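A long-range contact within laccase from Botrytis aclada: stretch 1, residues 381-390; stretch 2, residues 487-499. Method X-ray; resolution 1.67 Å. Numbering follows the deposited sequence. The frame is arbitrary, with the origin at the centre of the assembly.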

# COMPACT_ATOMS: atom_id res chain seq x y z
N ALA A 381 1.98 2.26 22.91
CA ALA A 381 2.77 3.47 22.90
C ALA A 381 4.26 3.15 22.84
O ALA A 381 4.78 2.35 23.63
CB ALA A 381 2.49 4.34 24.20
N LEU A 382 4.94 3.76 21.88
CA LEU A 382 6.39 3.58 21.74
C LEU A 382 7.02 4.90 21.45
O LEU A 382 6.42 5.78 20.75
CB LEU A 382 6.70 2.57 20.60
CG LEU A 382 6.13 1.14 20.74
CD1 LEU A 382 6.39 0.42 19.42
CD2 LEU A 382 6.74 0.40 21.91
N ASP A 383 8.25 5.03 21.91
CA ASP A 383 9.03 6.23 21.70
C ASP A 383 10.26 6.02 20.88
O ASP A 383 10.86 4.95 20.87
CB ASP A 383 9.48 6.82 23.05
CG ASP A 383 8.30 7.22 23.92
OD1 ASP A 383 7.16 7.40 23.45
OD2 ASP A 383 8.53 7.39 25.13
N VAL A 384 10.65 7.09 20.19
CA VAL A 384 11.77 7.08 19.31
C VAL A 384 12.94 7.44 20.22
O VAL A 384 12.87 8.43 20.93
CB VAL A 384 11.64 8.14 18.19
CG1 VAL A 384 12.94 8.26 17.33
CG2 VAL A 384 10.41 7.80 17.29
N GLY A 385 13.96 6.61 20.20
CA GLY A 385 15.13 6.80 21.03
C GLY A 385 16.16 7.64 20.34
O GLY A 385 15.88 8.38 19.37
N GLY A 386 17.41 7.51 20.78
CA GLY A 386 18.48 8.28 20.16
C GLY A 386 18.66 7.97 18.70
O GLY A 386 18.65 6.82 18.29
N TYR A 387 18.87 9.00 17.88
CA TYR A 387 18.93 8.78 16.46
C TYR A 387 20.05 9.46 15.68
O TYR A 387 20.69 10.45 16.14
CB TYR A 387 17.55 9.16 15.87
CG TYR A 387 17.22 10.62 15.93
CD1 TYR A 387 17.70 11.52 14.98
CD2 TYR A 387 16.41 11.12 16.96
CE1 TYR A 387 17.38 12.89 15.05
CE2 TYR A 387 16.08 12.45 17.05
CZ TYR A 387 16.57 13.35 16.11
OH TYR A 387 16.21 14.69 16.24
N SER A 388 20.33 8.95 14.48
CA SER A 388 21.08 9.69 13.48
C SER A 388 20.06 10.21 12.45
O SER A 388 19.05 9.55 12.22
CB SER A 388 22.11 8.83 12.79
OG SER A 388 21.50 7.98 11.83
N LEU A 389 20.30 11.40 11.94
CA LEU A 389 19.39 12.03 11.00
C LEU A 389 19.91 11.92 9.58
O LEU A 389 21.05 12.22 9.27
CB LEU A 389 19.17 13.48 11.38
CG LEU A 389 17.97 14.07 10.61
CD1 LEU A 389 17.13 14.99 11.47
CD2 LEU A 389 18.45 14.69 9.33
N VAL A 390 19.07 11.46 8.67
CA VAL A 390 19.45 11.40 7.28
C VAL A 390 18.47 12.30 6.56
O VAL A 390 17.29 12.21 6.78
CB VAL A 390 19.35 9.98 6.72
CG1 VAL A 390 19.40 9.98 5.21
CG2 VAL A 390 20.49 9.09 7.31
N SER A 487 14.23 22.48 12.82
CA SER A 487 13.08 21.58 12.69
C SER A 487 13.16 20.37 13.63
O SER A 487 12.15 20.01 14.23
CB SER A 487 12.94 21.14 11.23
OG SER A 487 12.58 22.28 10.43
N PRO A 488 14.36 19.78 13.78
CA PRO A 488 14.42 18.58 14.65
C PRO A 488 13.93 18.79 16.09
O PRO A 488 13.34 17.89 16.68
CB PRO A 488 15.89 18.17 14.56
CG PRO A 488 16.27 18.59 13.21
CD PRO A 488 15.62 19.95 13.05
N ALA A 489 14.15 19.97 16.66
CA ALA A 489 13.72 20.19 18.01
C ALA A 489 12.23 20.16 18.14
O ALA A 489 11.74 20.01 19.24
N LYS A 490 11.49 20.32 17.03
CA LYS A 490 10.06 20.19 17.03
C LYS A 490 9.51 18.78 16.70
O LYS A 490 8.31 18.57 16.75
CB LYS A 490 9.46 21.21 16.06
CG LYS A 490 9.51 22.67 16.57
CD LYS A 490 8.14 23.08 17.21
CE LYS A 490 8.23 24.29 18.16
NZ LYS A 490 6.85 24.66 18.64
N PHE A 491 10.37 17.84 16.36
CA PHE A 491 9.96 16.42 16.21
C PHE A 491 9.23 15.92 17.42
O PHE A 491 9.62 16.24 18.58
CB PHE A 491 11.19 15.52 16.05
CG PHE A 491 11.92 15.69 14.79
CD1 PHE A 491 11.37 16.42 13.71
CD2 PHE A 491 13.16 15.07 14.62
CE1 PHE A 491 12.05 16.53 12.55
CE2 PHE A 491 13.83 15.18 13.43
CZ PHE A 491 13.28 15.94 12.39
N ASN A 492 8.18 15.14 17.20
CA ASN A 492 7.52 14.45 18.27
C ASN A 492 8.07 13.03 18.36
O ASN A 492 7.82 12.20 17.48
CB ASN A 492 6.02 14.45 18.04
CG ASN A 492 5.23 13.67 19.08
OD1 ASN A 492 4.08 13.32 18.81
ND2 ASN A 492 5.80 13.43 20.26
N LEU A 493 8.80 12.75 19.44
CA LEU A 493 9.42 11.44 19.64
C LEU A 493 8.68 10.53 20.59
O LEU A 493 9.04 9.35 20.74
CB LEU A 493 10.89 11.63 20.11
CG LEU A 493 11.74 12.53 19.22
CD1 LEU A 493 13.12 12.78 19.89
CD2 LEU A 493 11.98 11.99 17.79
N VAL A 494 7.62 11.04 21.17
CA VAL A 494 6.84 10.36 22.17
C VAL A 494 5.52 9.87 21.62
O VAL A 494 4.54 10.66 21.39
CB VAL A 494 6.50 11.28 23.38
CG1 VAL A 494 5.76 10.46 24.38
CG2 VAL A 494 7.82 11.82 23.98
N ASN A 495 5.50 8.58 21.38
CA ASN A 495 4.39 7.91 20.73
C ASN A 495 3.75 8.72 19.58
O ASN A 495 2.54 8.94 19.60
CB ASN A 495 3.31 7.50 21.73
CG ASN A 495 2.42 6.43 21.19
OD1 ASN A 495 2.89 5.57 20.41
ND2 ASN A 495 1.14 6.45 21.58
N PRO A 496 4.54 9.10 18.57
CA PRO A 496 3.94 9.76 17.43
C PRO A 496 3.19 8.73 16.56
O PRO A 496 3.21 7.55 16.86
CB PRO A 496 5.13 10.29 16.69
CG PRO A 496 6.18 9.30 16.98
CD PRO A 496 5.97 8.89 18.37
N PRO A 497 2.43 9.19 15.56
CA PRO A 497 1.83 8.18 14.69
C PRO A 497 2.85 7.18 14.17
O PRO A 497 4.02 7.47 13.98
CB PRO A 497 1.22 8.98 13.54
CG PRO A 497 1.17 10.42 14.08
CD PRO A 497 2.27 10.54 15.05
N ARG A 498 2.37 5.97 13.93
CA ARG A 498 3.26 4.88 13.55
C ARG A 498 2.50 4.04 12.56
O ARG A 498 1.37 3.62 12.84
CB ARG A 498 3.65 4.07 14.79
CG ARG A 498 4.68 2.97 14.59
CD ARG A 498 5.11 2.38 15.93
NE ARG A 498 4.14 1.49 16.54
CZ ARG A 498 3.54 1.68 17.72
NH1 ARG A 498 3.75 2.77 18.39
NH2 ARG A 498 2.72 0.79 18.21
N ARG A 499 3.12 3.83 11.40
CA ARG A 499 2.46 3.21 10.31
C ARG A 499 3.49 2.91 9.22
O ARG A 499 4.70 2.97 9.46
CB ARG A 499 1.32 4.10 9.81
CG ARG A 499 1.77 5.37 9.05
CD ARG A 499 0.60 6.30 8.66
NE ARG A 499 -0.49 5.55 8.02
CZ ARG A 499 -1.75 5.97 7.93
NH1 ARG A 499 -2.13 7.11 8.48
NH2 ARG A 499 -2.66 5.18 7.39

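The two stretches run antiparallel where they meet, with Leu382, Asp383 and Val384 facing Asn495, Val494 and Leu493 in turn. Three hydrogen bonds hold this part together. The straightest runs from Val384 N to Leu493 O, 2.8 Å at 170°. The other two use side chains as acceptors. Asn495 has chi1 at -160° (t) and chi2 at 33°, which brings its OD1 within 3.1 Å of Leu382 N. Its ND2 is satisfied elsewhere in the structure. The CA-to-CB bond of Asp383 points sideways, but chi1 of -62° (m) and chi2 of -18° carry the carboxylate inward, and Asp383 OD1 accepts from Asn495 N at 2.9 Å. This bond is more bent, at 137°. Asn495 is thus donor through its backbone and acceptor through its side chain. Its backbone is unusual, with phi/psi of 38/57, and Asn495 CA lies 2.9 Å from Leu382 O in a CA-H...O contact.

Leu382 is an m,t rotamer. Its CA-to-CB bond also points sideways, yet the end of its side chain comes nearer. Leu382 CD1 rests over one face of the Arg498 guanidinium, 3.5 Å from Arg498 CZ. The arginine runs extended through chi1 and chi2, both t, then turns at chi3 (76°, p).

From the Val384 side chain onward the contact is mostly carbon against carbon, and no hydrogen bond crosses it. Val384 (chi1 t) sets Val384 CG1 3.9 Å from CD2 of Leu493, an m,t rotamer. Gly385 and Gly386 make no contact. At Tyr387 the CA-to-CB bond points toward the other stretch again, with chi1 at 68° (p). Leu493 CD1 lies at the edge of its ring, 4.1 Å from Tyr387 CE2. Tyr387 OH reaches CD2 of Phe491 (chi1 -69°, m) at 3.5 Å. Leu389 alternates with the outlying Ser388 and Val390 along the strand. Its chi1 is -167° (t); chi2, at 140°, is between wells. Leu389 CD1 meets the edge of the Phe491 ring, 3.8 Å from Phe491 CE2, and lies 4.1 Å from Pro488 CG.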